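Local coordinates for B12-binding domain-containing protein (Kitasatospora setae, PDB 6WTE), which probably transfers methyl groups from S-adenosylmethionine by way of a bound cobalamin, and carries a [4Fe-4S] cluster in its radical SAM core, at residues Asp208-Tyr213 with Gln262-Gln267; Ala228-His233 with Tyr416-Ile421; Ala500-Leu505 with Met515-Glu520. All blocks are in the same frame, centred on the assembly; numbering follows the deposited sequence.

Contact 1. Residues Asp208-Tyr213 with Gln262-Gln267; sequences DNLEYY and QGILDQ
The phenol ring of Tyr213 lies over Ile264, with Ile264 CA nearly above the ring centre, 3.9 Å from the centroid and 8° off the normal: a CH-pi contact over one face. At the rim, close to the ring plane, sits Asp266 O, while Gly263 O comes obliquely to within 3.2 Å of Tyr213 CE2. The ring thus covers the turn between helix 249-261 and strand 266-269 of the radical SAM barrel. Gly263 leaves that helix in a Schellman motif, its positive phi suited to glycine, and Ile264 centres an inverse gamma turn. The Tyr213 side chain runs past that of Ile264 in the opposite sense, and Ile264 CG2 packs 3.6 Å from Tyr213 CD1. Further back, Ile264 CD1 rests 3.8 Å from Asn209 CB, in the first turn of the helix that Asp208 caps through Glu211 N. The Asp266 carboxylate, nearly coplanar with the ring, also forms a salt bridge with Arg304 and takes a hydrogen bond from Trp306. At the ring's far end, Leu265 N gives Tyr213 OH a weak hydrogen bond of 3.3 Å, and Asp266 OD2 lies 3.0 Å from the same hydroxyl oxygen.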
loop_
_atom_site.group_PDB
_atom_site.type_symbol
_atom_site.label_atom_id
_atom_site.label_comp_id
_atom_site.label_asym_id
_atom_site.label_seq_id
_atom_site.Cartn_x
_atom_site.Cartn_y
_atom_site.Cartn_z
ATOM N N ASP A 208 0.313 -11.964 15.180
ATOM C CA ASP A 208 -0.824 -12.089 16.101
ATOM C C ASP A 208 -2.005 -11.322 15.515
ATOM O O ASP A 208 -2.206 -10.140 15.798
ATOM C CB ASP A 208 -0.457 -11.569 17.484
ATOM C CG ASP A 208 -1.476 -11.962 18.546
ATOM O OD1 ASP A 208 -2.629 -12.291 18.185
ATOM O OD2 ASP A 208 -1.120 -11.937 19.740
ATOM N N ASN A 209 -2.818 -12.016 14.720
ATOM C CA ASN A 209 -3.863 -11.326 13.972
ATOM C C ASN A 209 -4.945 -10.758 14.881
ATOM O O ASN A 209 -5.428 -9.643 14.642
ATOM C CB ASN A 209 -4.453 -12.260 12.922
ATOM C CG ASN A 209 -3.552 -12.387 11.705
ATOM O OD1 ASN A 209 -3.569 -11.528 10.828
ATOM N ND2 ASN A 209 -2.750 -13.447 11.657
ATOM N N LEU A 210 -5.333 -11.487 15.933
ATOM C CA LEU A 210 -6.379 -10.973 16.813
ATOM C C LEU A 210 -5.909 -9.731 17.556
ATOM O O LEU A 210 -6.694 -8.802 17.778
ATOM C CB LEU A 210 -6.828 -12.052 17.800
ATOM C CG LEU A 210 -7.962 -11.622 18.735
ATOM C CD1 LEU A 210 -9.247 -11.327 17.940
ATOM C CD2 LEU A 210 -8.201 -12.679 19.793
ATOM N N GLU A 211 -4.629 -9.686 17.935
ATOM C CA GLU A 211 -4.096 -8.496 18.593
ATOM C C GLU A 211 -4.281 -7.258 17.724
ATOM O O GLU A 211 -4.734 -6.212 18.201
ATOM C CB GLU A 211 -2.616 -8.695 18.927
ATOM C CG GLU A 211 -1.997 -7.539 19.703
ATOM C CD GLU A 211 -2.603 -7.355 21.088
ATOM O OE1 GLU A 211 -3.165 -8.326 21.642
ATOM O OE2 GLU A 211 -2.516 -6.232 21.628
ATOM N N TYR A 212 -3.954 -7.365 16.434
ATOM C CA TYR A 212 -4.178 -6.240 15.530
ATOM C C TYR A 212 -5.660 -5.916 15.412
ATOM O O TYR A 212 -6.046 -4.742 15.385
ATOM C CB TYR A 212 -3.600 -6.546 14.153
ATOM C CG TYR A 212 -2.112 -6.330 14.074
ATOM C CD1 TYR A 212 -1.593 -5.062 13.855
ATOM C CD2 TYR A 212 -1.229 -7.391 14.222
ATOM C CE1 TYR A 212 -0.229 -4.853 13.775
ATOM C CE2 TYR A 212 0.141 -7.192 14.148
ATOM C CZ TYR A 212 0.631 -5.919 13.922
ATOM O OH TYR A 212 1.984 -5.697 13.835
ATOM N N TYR A 213 -6.503 -6.946 15.349
ATOM C CA TYR A 213 -7.936 -6.712 15.191
ATOM C C TYR A 213 -8.505 -5.968 16.391
ATOM O O TYR A 213 -9.317 -5.050 16.234
ATOM C CB TYR A 213 -8.654 -8.045 14.989
ATOM C CG TYR A 213 -10.123 -7.924 14.667
ATOM C CD1 TYR A 213 -10.541 -7.503 13.413
ATOM C CD2 TYR A 213 -11.090 -8.246 15.612
ATOM C CE1 TYR A 213 -11.876 -7.398 13.105
ATOM C CE2 TYR A 213 -12.443 -8.149 15.312
ATOM C CZ TYR A 213 -12.823 -7.723 14.056
ATOM O OH TYR A 213 -14.153 -7.621 13.749
ATOM N N GLN A 262 -12.083 -16.988 14.285
ATOM C CA GLN A 262 -11.394 -16.386 15.419
ATOM C C GLN A 262 -12.050 -15.100 15.900
ATOM O O GLN A 262 -11.527 -14.473 16.827
ATOM C CB GLN A 262 -9.932 -16.087 15.070
ATOM C CG GLN A 262 -9.172 -17.237 14.452
ATOM C CD GLN A 262 -7.816 -16.802 13.928
ATOM O OE1 GLN A 262 -7.050 -16.139 14.630
ATOM N NE2 GLN A 262 -7.530 -17.136 12.675
ATOM N N GLY A 263 -13.162 -14.682 15.295
ATOM C CA GLY A 263 -13.792 -13.424 15.649
ATOM C C GLY A 263 -13.339 -12.244 14.816
ATOM O O GLY A 263 -13.757 -11.112 15.088
ATOM N N ILE A 264 -12.484 -12.474 13.828
ATOM C CA ILE A 264 -12.000 -11.395 12.950
ATOM C C ILE A 264 -13.034 -11.282 11.836
ATOM O O ILE A 264 -12.907 -11.846 10.747
ATOM C CB ILE A 264 -10.581 -11.667 12.441
ATOM C CG1 ILE A 264 -9.610 -11.820 13.622
ATOM C CG2 ILE A 264 -10.125 -10.566 11.483
ATOM C CD1 ILE A 264 -8.195 -12.247 13.207
ATOM N N LEU A 265 -14.104 -10.541 12.130
ATOM C CA LEU A 265 -15.284 -10.489 11.271
ATOM C C LEU A 265 -15.196 -9.400 10.211
ATOM O O LEU A 265 -15.662 -9.603 9.084
ATOM C CB LEU A 265 -16.538 -10.289 12.122
ATOM C CG LEU A 265 -16.823 -11.385 13.150
ATOM C CD1 LEU A 265 -18.076 -11.021 13.939
ATOM C CD2 LEU A 265 -16.986 -12.735 12.461
ATOM N N ASP A 266 -14.613 -8.253 10.545
ATOM C CA ASP A 266 -14.366 -7.204 9.560
ATOM C C ASP A 266 -13.105 -7.534 8.773
ATOM O O ASP A 266 -12.009 -7.599 9.342
ATOM C CB ASP A 266 -14.225 -5.846 10.248
ATOM C CG ASP A 266 -15.515 -5.377 10.883
ATOM O OD1 ASP A 266 -16.383 -4.860 10.152
ATOM O OD2 ASP A 266 -15.669 -5.550 12.111
ATOM N N GLN A 267 -13.250 -7.734 7.469
ATOM C CA GLN A 267 -12.127 -8.096 6.618
ATOM C C GLN A 267 -12.053 -7.137 5.446
ATOM O O GLN A 267 -13.074 -6.796 4.842
ATOM C CB GLN A 267 -12.247 -9.544 6.131
ATOM C CG GLN A 267 -12.359 -10.533 7.290
ATOM C CD GLN A 267 -12.547 -11.970 6.846
ATOM O OE1 GLN A 267 -12.394 -12.290 5.672
ATOM N NE2 GLN A 267 -12.883 -12.845 7.795
#

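Contact 2. Residues Ala228-His233 with Tyr416-Ile421. With SF4 (iron/sulfur cluster), chain C; EDO (1,2-ethanediol), chain L.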
loop_
_atom_site.group_PDB
_atom_site.type_symbol
_atom_site.label_atom_id
_atom_site.label_comp_id
_atom_site.label_asym_id
_atom_site.label_seq_id
_atom_site.Cartn_x
_atom_site.Cartn_y
_atom_site.Cartn_z
ATOM N N ALA A 228 -3.382 -4.853 -13.959
ATOM C CA ALA A 228 -3.083 -4.806 -15.384
ATOM C C ALA A 228 -3.241 -3.422 -15.996
ATOM O O ALA A 228 -2.921 -3.252 -17.177
ATOM C CB ALA A 228 -3.961 -5.806 -16.144
ATOM N N TYR A 229 -3.710 -2.430 -15.242
ATOM C CA TYR A 229 -3.804 -1.078 -15.783
ATOM C C TYR A 229 -2.450 -0.377 -15.622
ATOM O O TYR A 229 -1.441 -0.994 -15.269
ATOM C CB TYR A 229 -4.961 -0.322 -15.133
ATOM C CG TYR A 229 -6.325 -0.791 -15.615
ATOM C CD1 TYR A 229 -6.438 -1.669 -16.685
ATOM C CD2 TYR A 229 -7.490 -0.354 -15.002
ATOM C CE1 TYR A 229 -7.677 -2.101 -17.133
ATOM C CE2 TYR A 229 -8.733 -0.780 -15.439
ATOM C CZ TYR A 229 -8.821 -1.653 -16.503
ATOM O OH TYR A 229 -10.052 -2.080 -16.946
ATOM N N ARG A 230 -2.393 0.921 -15.908
ATOM C CA ARG A 230 -1.109 1.622 -15.897
ATOM C C ARG A 230 -1.324 3.089 -15.533
ATOM O O ARG A 230 -0.861 4.004 -16.222
ATOM C CB ARG A 230 -0.405 1.473 -17.246
ATOM C CG ARG A 230 1.085 1.817 -17.239
ATOM C CD ARG A 230 1.887 0.877 -16.350
ATOM N NE ARG A 230 1.902 -0.500 -16.845
ATOM C CZ ARG A 230 2.825 -0.986 -17.670
ATOM N NH1 ARG A 230 3.807 -0.209 -18.102
ATOM N NH2 ARG A 230 2.766 -2.249 -18.067
ATOM N N CYS A 231 -2.043 3.326 -14.440
ATOM C CA CYS A 231 -2.357 4.689 -14.038
ATOM C C CYS A 231 -1.077 5.463 -13.746
ATOM O O CYS A 231 -0.144 4.945 -13.126
ATOM C CB CYS A 231 -3.283 4.683 -12.821
ATOM S SG CYS A 231 -4.891 3.919 -13.167
ATOM N N SER A 232 -1.040 6.718 -14.196
ATOM C CA SER A 232 0.236 7.426 -14.249
ATOM C C SER A 232 0.811 7.700 -12.865
ATOM O O SER A 232 2.030 7.869 -12.737
ATOM C CB SER A 232 0.087 8.735 -15.029
ATOM O OG SER A 232 -0.678 9.679 -14.305
ATOM N N HIS A 233 -0.024 7.714 -11.830
ATOM C CA HIS A 233 0.408 8.040 -10.477
ATOM C C HIS A 233 0.775 6.822 -9.645
ATOM O O HIS A 233 1.224 6.982 -8.507
ATOM C CB HIS A 233 -0.707 8.796 -9.749
ATOM C CG HIS A 233 -1.888 7.937 -9.410
ATOM N ND1 HIS A 233 -2.601 7.241 -10.362
ATOM C CD2 HIS A 233 -2.464 7.640 -8.219
ATOM C CE1 HIS A 233 -3.578 6.571 -9.777
ATOM N NE2 HIS A 233 -3.516 6.794 -8.477
ATOM N N TYR A 416 9.063 3.997 -10.888
ATOM C CA TYR A 416 8.392 3.160 -11.873
ATOM C C TYR A 416 6.913 3.497 -11.930
ATOM O O TYR A 416 6.051 2.620 -11.837
ATOM C CB TYR A 416 8.635 1.687 -11.561
ATOM C CG TYR A 416 10.110 1.421 -11.458
ATOM C CD1 TYR A 416 10.916 1.505 -12.584
ATOM C CD2 TYR A 416 10.708 1.142 -10.233
ATOM C CE1 TYR A 416 12.279 1.291 -12.508
ATOM C CE2 TYR A 416 12.082 0.922 -10.142
ATOM C CZ TYR A 416 12.858 1.004 -11.286
ATOM O OH TYR A 416 14.213 0.793 -11.228
ATOM N N THR A 417 6.628 4.782 -12.060
ATOM C CA THR A 417 5.307 5.270 -12.386
ATOM C C THR A 417 5.407 6.094 -13.659
ATOM O O THR A 417 6.440 6.719 -13.912
ATOM C CB THR A 417 4.714 6.132 -11.267
ATOM O OG1 THR A 417 5.481 7.336 -11.126
ATOM C CG2 THR A 417 4.711 5.372 -9.945
ATOM N N PRO A 418 4.375 6.083 -14.498
ATOM C CA PRO A 418 4.430 6.915 -15.705
ATOM C C PRO A 418 4.731 8.375 -15.400
ATOM O O PRO A 418 5.482 9.012 -16.153
ATOM C CB PRO A 418 3.037 6.712 -16.319
ATOM C CG PRO A 418 2.640 5.332 -15.866
ATOM C CD PRO A 418 3.185 5.208 -14.473
ATOM N N MET A 419 4.204 8.906 -14.289
ATOM C CA MET A 419 4.498 10.283 -13.898
ATOM C C MET A 419 5.979 10.466 -13.600
ATOM O O MET A 419 6.613 11.400 -14.102
ATOM C CB MET A 419 3.664 10.688 -12.679
ATOM C CG MET A 419 2.245 11.137 -13.002
ATOM S SD MET A 419 2.226 12.742 -13.821
ATOM C CE MET A 419 2.561 13.850 -12.450
ATOM N N GLY A 420 6.546 9.595 -12.761
ATOM C CA GLY A 420 7.961 9.722 -12.449
ATOM C C GLY A 420 8.839 9.596 -13.680
ATOM O O GLY A 420 9.797 10.350 -13.852
ATOM N N ILE A 421 8.518 8.637 -14.553
ATOM C CA ILE A 421 9.284 8.436 -15.781
ATOM C C ILE A 421 9.177 9.662 -16.681
ATOM O O ILE A 421 10.181 10.176 -17.188
ATOM C CB ILE A 421 8.795 7.165 -16.500
ATOM C CG1 ILE A 421 9.112 5.920 -15.664
ATOM C CG2 ILE A 421 9.368 7.080 -17.902
ATOM C CD1 ILE A 421 8.396 4.663 -16.138
HETATM FE FE1 SF4 C . -4.806 2.322 -11.540
HETATM FE FE2 SF4 C . -4.214 -0.300 -10.973
HETATM FE FE3 SF4 C . -5.717 1.127 -9.223
HETATM FE FE4 SF4 C . -3.091 1.701 -9.510
HETATM S S1 SF4 C . -3.964 -0.237 -8.697
HETATM S S2 SF4 C . -4.802 3.197 -9.424
HETATM S S3 SF4 C . -2.770 1.289 -11.733
HETATM S S4 SF4 C . -6.280 0.602 -11.378
HETATM C C1 EDO L . 6.427 2.319 -19.035
HETATM O O1 EDO L . 7.036 3.312 -19.868
HETATM C C2 EDO L . 5.450 2.998 -18.087
HETATM O O2 EDO L . 4.146 2.443 -18.299
HETATM O O HOH W 1 4.284 8.512 -8.505
#
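Ser232, the residue after the cluster ligand Cys231, meets the start of helix 418-427 with its backbone carbonyl: Ser232 O takes a 2.9 Å hydrogen bond from Met419 N, in the first turn. The N-H...O angle is 158°, and the donor is tilted 20° from the carbonyl plane. The same oxygen lies against carbon as well, 3.4 Å from Pro418 CD and 3.3 Å from Met419 CB. The proline ring is wedged against the cluster loop, its CB and CG facing Ser232 CA and its CG also reaching Arg230 O. Met419 CG comes in about a right angle round from the proline, 3.5 Å from Ser232 OG; the methionine then bends at chi2 and chi3, and its end leads away. Thr417 is the N-cap, its OG1 accepting from Gly420 N at 3.0 Å. A water bound to Thr417 OG1 also makes a weak bond to His233 O.

Cys231 turns its CB away from the helix, and Cys231 SG binds FE1 of the [4Fe-4S] cluster at 2.3 Å. Cys227 and Cys234 complete the CxxxCxxC motif of radical SAM enzymes, and Glu273 also binds the cluster. Arg230 CG lies 4.1 Å from Pro418 CG, the two side chains crossing; Arg230 NH2 forms a salt bridge with Glu349, and Arg230 NH1 donates to O2 of a 1,2-ethanediol probably from the crystallisation liquor. The loop also makes backbone bonds from Ser232 to Trp345 and from Arg230 to Val347, while Leu411 of strand 404-412 touches both His233 and Met419.

Contact 3. Residues Ala500-Leu505 with Met515-Glu520; sequences ADLWAL and MLPTVE
Leu516 is the knob of this contact, its two methyls splitting between neighbouring residues of the helix. Leu516 CD1 rises under the indole of Trp503, 3.6 Å from the centroid of the five-membered ring and 16° off its normal, a CH-pi contact over the face. It touches Trp503 CD2 and CE2, the two atoms shared by both rings. Leu516 CD2 goes the other way, lying 4.0 Å from Leu502 CG, so the leucine fills the notch between the Leu502 side chain and the indole. Leu516 CB comes up beneath Trp503 NE1 at 3.4 Å.

The Pro517 ring sets its CD edge across Leu502 CD2, 3.9 Å away and at about a right angle. Beyond it, Thr518 CG2 approaches the indole obliquely, 3.5 Å from Trp503 CZ2. The polar edge is used too: Trp503 NE1 donates to Pro517 O over 2.8 Å, with an N-H...O angle of 161° and the acceptor in the ring plane. That bond fixes the turn of the indole over Leu516.

Met515 pairs with strand 404-412 through backbone bonds, and Leu516 reaches Phe407 of that strand. The C-terminal part of helix 491-503 packs on the loop after strand 514-515, while Leu502 also reaches Phe407 and Leu409, at the edge of the barrel-like sheet of the radical SAM fold.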
loop_
_atom_site.group_PDB
_atom_site.type_symbol
_atom_site.label_atom_id
_atom_site.label_comp_id
_atom_site.label_asym_id
_atom_site.label_seq_id
_atom_site.Cartn_x
_atom_site.Cartn_y
_atom_site.Cartn_z
ATOM N N ALA A 500 -5.166 24.973 2.655
ATOM C CA ALA A 500 -6.185 25.913 3.114
ATOM C C ALA A 500 -7.133 26.304 1.986
ATOM O O ALA A 500 -8.332 26.492 2.219
ATOM C CB ALA A 500 -5.530 27.158 3.710
ATOM N N ASP A 501 -6.612 26.432 0.760
ATOM C CA ASP A 501 -7.463 26.737 -0.389
ATOM C C ASP A 501 -8.511 25.655 -0.602
ATOM O O ASP A 501 -9.658 25.950 -0.955
ATOM C CB ASP A 501 -6.620 26.888 -1.658
ATOM C CG ASP A 501 -5.734 28.117 -1.642
ATOM O OD1 ASP A 501 -6.083 29.101 -0.963
ATOM O OD2 ASP A 501 -4.687 28.094 -2.327
ATOM N N LEU A 502 -8.128 24.391 -0.420
ATOM C CA LEU A 502 -9.079 23.301 -0.608
ATOM C C LEU A 502 -10.145 23.309 0.482
ATOM O O LEU A 502 -11.334 23.129 0.191
ATOM C CB LEU A 502 -8.337 21.965 -0.646
ATOM C CG LEU A 502 -9.183 20.694 -0.742
ATOM C CD1 LEU A 502 -10.034 20.698 -2.002
ATOM C CD2 LEU A 502 -8.299 19.465 -0.708
ATOM N N TRP A 503 -9.745 23.538 1.738
ATOM C CA TRP A 503 -10.719 23.605 2.829
ATOM C C TRP A 503 -11.779 24.666 2.578
ATOM O O TRP A 503 -12.945 24.487 2.945
ATOM C CB TRP A 503 -10.021 23.894 4.154
ATOM C CG TRP A 503 -9.601 22.682 4.885
ATOM C CD1 TRP A 503 -8.546 21.874 4.597
ATOM C CD2 TRP A 503 -10.235 22.126 6.042
ATOM N NE1 TRP A 503 -8.475 20.850 5.511
ATOM C CE2 TRP A 503 -9.505 20.980 6.405
ATOM C CE3 TRP A 503 -11.351 22.488 6.806
ATOM C CZ2 TRP A 503 -9.851 20.190 7.502
ATOM C CZ3 TRP A 503 -11.693 21.704 7.894
ATOM C CH2 TRP A 503 -10.946 20.568 8.231
ATOM N N ALA A 504 -11.392 25.787 1.971
ATOM C CA ALA A 504 -12.340 26.868 1.735
ATOM C C ALA A 504 -13.438 26.489 0.752
ATOM O O ALA A 504 -14.437 27.212 0.657
ATOM C CB ALA A 504 -11.604 28.109 1.231
ATOM N N LEU A 505 -13.278 25.394 0.012
ATOM C CA LEU A 505 -14.295 24.972 -0.941
ATOM C C LEU A 505 -15.409 24.143 -0.312
ATOM O O LEU A 505 -16.444 23.941 -0.956
ATOM C CB LEU A 505 -13.654 24.176 -2.076
ATOM C CG LEU A 505 -12.648 24.959 -2.917
ATOM C CD1 LEU A 505 -12.047 24.055 -3.975
ATOM C CD2 LEU A 505 -13.312 26.177 -3.548
ATOM N N MET A 515 -13.282 14.022 4.374
ATOM C CA MET A 515 -11.927 13.886 4.892
ATOM C C MET A 515 -11.014 14.731 4.021
ATOM O O MET A 515 -10.882 14.467 2.824
ATOM C CB MET A 515 -11.486 12.427 4.880
ATOM C CG MET A 515 -12.155 11.581 5.947
ATOM S SD MET A 515 -11.415 9.942 5.965
ATOM C CE MET A 515 -12.250 9.180 7.352
ATOM N N LEU A 516 -10.382 15.733 4.626
ATOM C CA LEU A 516 -9.510 16.671 3.941
ATOM C C LEU A 516 -8.099 16.559 4.495
ATOM O O LEU A 516 -7.911 16.168 5.651
ATOM C CB LEU A 516 -10.004 18.109 4.132
ATOM C CG LEU A 516 -11.371 18.442 3.542
ATOM C CD1 LEU A 516 -11.939 19.679 4.208
ATOM C CD2 LEU A 516 -11.206 18.677 2.065
ATOM N N PRO A 517 -7.089 16.894 3.702
ATOM C CA PRO A 517 -5.734 16.953 4.246
ATOM C C PRO A 517 -5.626 18.100 5.233
ATOM O O PRO A 517 -6.295 19.127 5.104
ATOM C CB PRO A 517 -4.861 17.193 3.010
ATOM C CG PRO A 517 -5.765 17.834 2.029
ATOM C CD PRO A 517 -7.133 17.270 2.277
ATOM N N THR A 518 -4.785 17.906 6.242
ATOM C CA THR A 518 -4.556 18.936 7.242
ATOM C C THR A 518 -3.068 19.028 7.529
ATOM O O THR A 518 -2.320 18.070 7.339
ATOM C CB THR A 518 -5.292 18.641 8.556
ATOM O OG1 THR A 518 -4.941 17.327 9.006
ATOM C CG2 THR A 518 -6.791 18.724 8.366
ATOM N N VAL A 519 -2.658 20.205 7.996
ATOM C CA VAL A 519 -1.323 20.427 8.539
ATOM C C VAL A 519 -1.518 20.988 9.941
ATOM O O VAL A 519 -2.656 21.222 10.367
ATOM C CB VAL A 519 -0.489 21.373 7.655
ATOM C CG1 VAL A 519 -0.244 20.739 6.297
ATOM C CG2 VAL A 519 -1.186 22.714 7.500
ATOM N N GLU A 520 -0.418 21.203 10.665
ATOM C CA GLU A 520 -0.487 21.727 12.026
ATOM C C GLU A 520 -1.298 23.018 12.085
ATOM O O GLU A 520 -1.107 23.927 11.273
ATOM C CB GLU A 520 0.924 21.976 12.569
ATOM C CG GLU A 520 1.702 20.712 12.920
ATOM C CD GLU A 520 2.199 19.950 11.699
ATOM O OE1 GLU A 520 2.065 20.460 10.561
ATOM O OE2 GLU A 520 2.726 18.831 11.880
#

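How the contacts relate
Followed from the N terminus, the chain opens contact 1 at 208-213 and contact 2 at 228-233 before either has closed. Contact 1 closes at 262-267, joining helix 209-214 to the turn entering strand 266-269. Contact 2 spans much further and closes at 416-421, after most of the radical SAM barrel, so the two loops cross rather than nest. Their centres lie about 34 Å apart, on opposite sides of the chain's centre. Contact 3 follows both in series: a short local loop, with only nine residues between its segments, from helix 491-503 to the chain after strand 514-515, whose partner strand 404-412 runs shortly before helix 418-427 of contact 2.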